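Local coordinates for SusD homolog (Bacteroides thetaiotaomicron, PDB 4MRU), which probably binds mucin O-glycans at the cell surface for uptake, as a SusD-like lipoprotein of the outer membrane with a TPR-like helical fold, at residues A239-N253 and N313-M325. Sequence-based numbering, arbitrary orientation.
Sequences ALFHVAENRSALCFN and NRLMTASDPYVWM. With EDO (1,2-ethanediol), chain F.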
# COMPACT_ATOMS: atom_id res chain seq x y z
N ALA A 239 2.77 -13.10 4.15
CA ALA A 239 2.20 -12.58 5.39
C ALA A 239 0.74 -12.20 5.13
O ALA A 239 0.48 -11.22 4.41
CB ALA A 239 2.97 -11.39 5.86
N LEU A 240 -0.17 -12.99 5.68
CA LEU A 240 -1.58 -12.77 5.56
C LEU A 240 -2.16 -12.71 6.94
O LEU A 240 -1.83 -13.58 7.79
CB LEU A 240 -2.25 -13.91 4.83
CG LEU A 240 -2.31 -14.01 3.31
CD1 LEU A 240 -0.97 -13.77 2.67
CD2 LEU A 240 -2.86 -15.40 3.00
N PHE A 241 -3.06 -11.76 7.20
CA PHE A 241 -3.82 -11.74 8.45
C PHE A 241 -5.11 -12.49 8.19
O PHE A 241 -6.00 -12.02 7.46
CB PHE A 241 -4.05 -10.31 8.95
CG PHE A 241 -4.88 -10.19 10.18
CD1 PHE A 241 -4.61 -10.97 11.31
CD2 PHE A 241 -5.91 -9.25 10.25
CE1 PHE A 241 -5.34 -10.84 12.47
CE2 PHE A 241 -6.65 -9.11 11.41
CZ PHE A 241 -6.38 -9.91 12.51
N HIS A 242 -5.21 -13.67 8.77
CA HIS A 242 -6.36 -14.51 8.61
C HIS A 242 -7.43 -14.13 9.61
O HIS A 242 -7.15 -13.87 10.81
CB HIS A 242 -5.98 -15.99 8.83
CG HIS A 242 -4.88 -16.46 7.95
ND1 HIS A 242 -3.56 -16.27 8.26
CD2 HIS A 242 -4.90 -17.09 6.75
CE1 HIS A 242 -2.80 -16.79 7.31
NE2 HIS A 242 -3.59 -17.27 6.37
N VAL A 243 -8.67 -14.14 9.17
CA VAL A 243 -9.74 -13.72 10.01
C VAL A 243 -10.96 -14.61 9.78
O VAL A 243 -11.15 -15.10 8.68
CB VAL A 243 -10.15 -12.27 9.72
CG1 VAL A 243 -9.05 -11.30 10.14
CG2 VAL A 243 -10.48 -12.09 8.25
N ALA A 244 -11.76 -14.79 10.84
CA ALA A 244 -13.01 -15.57 10.76
C ALA A 244 -14.05 -14.81 9.95
O ALA A 244 -14.83 -15.41 9.24
CB ALA A 244 -13.53 -15.87 12.16
N GLU A 245 -14.01 -13.47 10.00
CA GLU A 245 -14.88 -12.64 9.20
C GLU A 245 -14.14 -11.42 8.71
O GLU A 245 -13.64 -10.62 9.50
CB GLU A 245 -16.15 -12.21 9.97
CG GLU A 245 -17.09 -11.48 9.01
CD GLU A 245 -18.36 -10.87 9.60
OE1 GLU A 245 -18.42 -10.70 10.83
OE2 GLU A 245 -19.27 -10.55 8.78
N ASN A 246 -14.05 -11.29 7.38
CA ASN A 246 -13.44 -10.14 6.75
C ASN A 246 -14.51 -9.09 6.60
O ASN A 246 -15.40 -9.21 5.75
CB ASN A 246 -12.83 -10.54 5.41
CG ASN A 246 -12.09 -9.42 4.74
OD1 ASN A 246 -12.56 -8.26 4.70
ND2 ASN A 246 -10.92 -9.75 4.17
N ARG A 247 -14.45 -8.06 7.46
CA ARG A 247 -15.47 -7.04 7.50
C ARG A 247 -15.30 -6.07 6.34
O ARG A 247 -16.25 -5.40 5.96
CB ARG A 247 -15.40 -6.28 8.83
CG ARG A 247 -15.51 -7.15 10.06
CD ARG A 247 -16.94 -7.51 10.31
NE ARG A 247 -17.72 -6.36 10.72
CZ ARG A 247 -19.03 -6.37 10.88
NH1 ARG A 247 -19.72 -7.48 10.65
NH2 ARG A 247 -19.68 -5.27 11.26
N SER A 248 -14.11 -6.00 5.76
CA SER A 248 -13.89 -5.12 4.61
C SER A 248 -14.77 -5.56 3.43
O SER A 248 -15.04 -4.76 2.52
CB SER A 248 -12.41 -5.07 4.16
OG SER A 248 -11.96 -6.21 3.45
N ALA A 249 -15.17 -6.82 3.41
CA ALA A 249 -16.07 -7.29 2.36
C ALA A 249 -17.39 -6.53 2.38
O ALA A 249 -18.02 -6.40 1.32
CB ALA A 249 -16.32 -8.79 2.48
N LEU A 250 -17.82 -6.04 3.55
CA LEU A 250 -19.04 -5.24 3.62
C LEU A 250 -18.98 -4.06 2.64
O LEU A 250 -19.97 -3.78 1.96
CB LEU A 250 -19.28 -4.68 5.03
CG LEU A 250 -19.60 -5.76 6.06
CD1 LEU A 250 -19.49 -5.15 7.46
CD2 LEU A 250 -20.97 -6.38 5.82
N CYS A 251 -17.84 -3.37 2.61
CA CYS A 251 -17.69 -2.12 1.85
C CYS A 251 -17.99 -2.33 0.37
O CYS A 251 -18.52 -1.44 -0.28
CB CYS A 251 -16.27 -1.54 1.99
SG CYS A 251 -15.79 -1.19 3.71
N PHE A 252 -17.62 -3.51 -0.14
CA PHE A 252 -17.67 -3.78 -1.56
C PHE A 252 -18.89 -4.60 -1.94
O PHE A 252 -19.54 -4.33 -2.92
CB PHE A 252 -16.40 -4.52 -1.98
CG PHE A 252 -15.15 -3.72 -1.81
CD1 PHE A 252 -14.72 -2.86 -2.81
CD2 PHE A 252 -14.40 -3.83 -0.65
CE1 PHE A 252 -13.58 -2.10 -2.66
CE2 PHE A 252 -13.23 -3.11 -0.50
CZ PHE A 252 -12.83 -2.22 -1.49
N ASN A 253 -19.18 -5.62 -1.15
CA ASN A 253 -20.22 -6.59 -1.47
C ASN A 253 -21.60 -6.20 -0.96
O ASN A 253 -22.59 -6.55 -1.57
CB ASN A 253 -19.86 -7.97 -0.92
CG ASN A 253 -18.75 -8.65 -1.71
OD1 ASN A 253 -18.33 -8.17 -2.78
ND2 ASN A 253 -18.28 -9.78 -1.20
N ASN A 313 -16.87 -5.14 -9.67
CA ASN A 313 -16.45 -5.15 -8.27
C ASN A 313 -15.15 -5.90 -8.13
O ASN A 313 -14.76 -6.64 -9.02
CB ASN A 313 -17.53 -5.86 -7.43
CG ASN A 313 -17.39 -5.62 -5.94
OD1 ASN A 313 -16.52 -4.90 -5.47
ND2 ASN A 313 -18.26 -6.25 -5.20
N ARG A 314 -14.45 -5.73 -7.02
CA ARG A 314 -13.47 -6.72 -6.69
C ARG A 314 -14.17 -8.03 -6.35
O ARG A 314 -15.31 -8.03 -5.96
CB ARG A 314 -12.54 -6.25 -5.55
CG ARG A 314 -13.14 -6.02 -4.21
CD ARG A 314 -12.04 -5.52 -3.25
NE ARG A 314 -11.22 -6.63 -2.75
CZ ARG A 314 -10.60 -6.65 -1.57
NH1 ARG A 314 -10.64 -5.60 -0.75
NH2 ARG A 314 -9.94 -7.71 -1.20
N LEU A 315 -13.44 -9.13 -6.52
CA LEU A 315 -13.92 -10.48 -6.21
C LEU A 315 -13.39 -10.85 -4.84
O LEU A 315 -12.19 -11.03 -4.67
CB LEU A 315 -13.43 -11.47 -7.26
CG LEU A 315 -13.85 -12.93 -7.05
CD1 LEU A 315 -15.38 -13.05 -7.13
CD2 LEU A 315 -13.17 -13.85 -8.04
N MSE A 316 -14.26 -10.88 -3.84
CA MSE A 316 -13.87 -11.25 -2.51
C MSE A 316 -15.01 -11.85 -1.76
O MSE A 316 -16.19 -11.72 -2.16
CB MSE A 316 -13.39 -9.99 -1.79
CG MSE A 316 -14.55 -9.06 -1.42
SE MSE A 316 -13.75 -7.47 -0.56
CE MSE A 316 -12.78 -8.40 0.86
N THR A 317 -14.68 -12.52 -0.66
CA THR A 317 -15.68 -13.12 0.24
C THR A 317 -15.39 -12.68 1.65
O THR A 317 -14.26 -12.25 1.94
CB THR A 317 -15.68 -14.67 0.20
OG1 THR A 317 -14.61 -15.19 1.02
CG2 THR A 317 -15.56 -15.21 -1.26
N ALA A 318 -16.37 -12.88 2.51
CA ALA A 318 -16.24 -12.57 3.93
C ALA A 318 -15.30 -13.49 4.71
O ALA A 318 -15.14 -13.26 5.89
CB ALA A 318 -17.62 -12.56 4.59
N SER A 319 -14.68 -14.50 4.07
CA SER A 319 -13.65 -15.32 4.69
C SER A 319 -12.23 -15.02 4.22
O SER A 319 -11.28 -15.63 4.71
CB SER A 319 -13.88 -16.81 4.39
OG SER A 319 -15.24 -17.17 4.53
N ASP A 320 -12.06 -14.08 3.29
CA ASP A 320 -10.76 -13.83 2.73
C ASP A 320 -9.80 -13.21 3.76
O ASP A 320 -10.25 -12.43 4.61
CB ASP A 320 -10.85 -12.86 1.58
CG ASP A 320 -11.60 -13.42 0.38
OD1 ASP A 320 -11.92 -14.62 0.34
OD2 ASP A 320 -11.83 -12.62 -0.55
N PRO A 321 -8.49 -13.51 3.68
CA PRO A 321 -7.50 -12.89 4.55
C PRO A 321 -7.13 -11.50 4.05
O PRO A 321 -7.49 -11.16 2.92
CB PRO A 321 -6.30 -13.81 4.42
CG PRO A 321 -6.43 -14.35 3.02
CD PRO A 321 -7.88 -14.55 2.82
N TYR A 322 -6.48 -10.69 4.89
CA TYR A 322 -5.90 -9.46 4.46
C TYR A 322 -4.43 -9.72 4.09
O TYR A 322 -3.68 -10.28 4.92
CB TYR A 322 -6.00 -8.41 5.55
CG TYR A 322 -7.38 -8.02 5.96
CD1 TYR A 322 -8.07 -7.00 5.30
CD2 TYR A 322 -8.00 -8.63 7.03
CE1 TYR A 322 -9.35 -6.62 5.70
CE2 TYR A 322 -9.30 -8.29 7.40
CZ TYR A 322 -9.96 -7.25 6.75
OH TYR A 322 -11.24 -6.89 7.13
N VAL A 323 -4.01 -9.29 2.90
CA VAL A 323 -2.68 -9.66 2.39
C VAL A 323 -1.72 -8.55 2.69
O VAL A 323 -1.85 -7.44 2.15
CB VAL A 323 -2.72 -9.98 0.86
CG1 VAL A 323 -1.34 -10.33 0.32
CG2 VAL A 323 -3.70 -11.12 0.54
N TRP A 324 -0.74 -8.82 3.57
CA TRP A 324 0.25 -7.80 3.92
C TRP A 324 1.46 -7.73 2.96
O TRP A 324 1.78 -6.68 2.48
CB TRP A 324 0.81 -8.06 5.28
CG TRP A 324 -0.16 -7.91 6.43
CD1 TRP A 324 -1.48 -7.68 6.37
CD2 TRP A 324 0.18 -8.01 7.80
NE1 TRP A 324 -2.01 -7.62 7.64
CE2 TRP A 324 -0.99 -7.80 8.54
CE3 TRP A 324 1.37 -8.24 8.48
CZ2 TRP A 324 -1.00 -7.82 9.95
CZ3 TRP A 324 1.38 -8.21 9.85
CH2 TRP A 324 0.20 -8.02 10.58
N MSE A 325 2.13 -8.84 2.74
CA MSE A 325 3.36 -8.86 1.96
C MSE A 325 3.49 -10.20 1.32
O MSE A 325 3.36 -11.22 1.97
CB MSE A 325 4.55 -8.56 2.86
CG MSE A 325 5.82 -8.72 2.01
SE MSE A 325 6.81 -7.13 1.46
CE MSE A 325 6.69 -6.22 3.22
C1 EDO F . 1.95 -3.83 5.36
O1 EDO F . 1.97 -2.45 4.98
C2 EDO F . 0.80 -4.37 4.58
O2 EDO F . 1.21 -4.20 3.23
O HOH W 1 -8.98 -15.34 6.31
O HOH W 2 -11.63 -17.48 7.26
O HOH W 3 -12.22 -7.77 9.30
O HOH W 4 -9.17 -9.14 1.80
O HOH W 5 -9.71 -6.33 1.89
O HOH W 6 -16.95 -9.62 -4.60
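Asn-246 swings CG opposite its own backbone N (chi1 -176°), which brings ND2 over one face of the Tyr-322 ring, toward its rim, with the amide and ring planes 30° apart. ND2 donates to Asp-320 O at 2.8 Å; the acceptor lies in the amide plane, but the donor stands above the carbonyl plane. Backbone N of Asn-246 meets Ala-318 O at 2.7 Å in a nearly straight bond. OD1 turns back to its own chain, taking a weak capping bond from Ala-249 N.

CG of Arg-314 lies between its backbone N and carbonyl carbon (chi1 65°), which sets CD 3.6 Å from the Phe-252 ring centroid, a CH-pi contact over the face. The bend at chi3 then turns the guanidinium into an off-centre cation-pi contact with that ring. The selenium of Met-316, a selenomethionine, lies 3.7 Å from Phe-252 CD2 in an oblique Met-aromatic contact. Replacing Phe-252 with an alanine is likely to leave Arg-314 CD and this selenium without the ring they pack on. Asn-253 ND2 donates to Met-316 O at 3.0 Å. Tyr-43 of helix 40-54 also touches Phe-252 and Arg-314.

Strands 239-241 and 322-325 pair antiparallel. At a classic beta bulge, Ala-239 O accepts from Trp-324 N and, weakly, Met-325 N. Phe-241 N bonds Tyr-322 O at 2.8 Å. The contact thus pairs two strands and packs 313-318 against helix 248-254, with the buried ND2 of Asn-246 satisfied by Asp-320 O and a water.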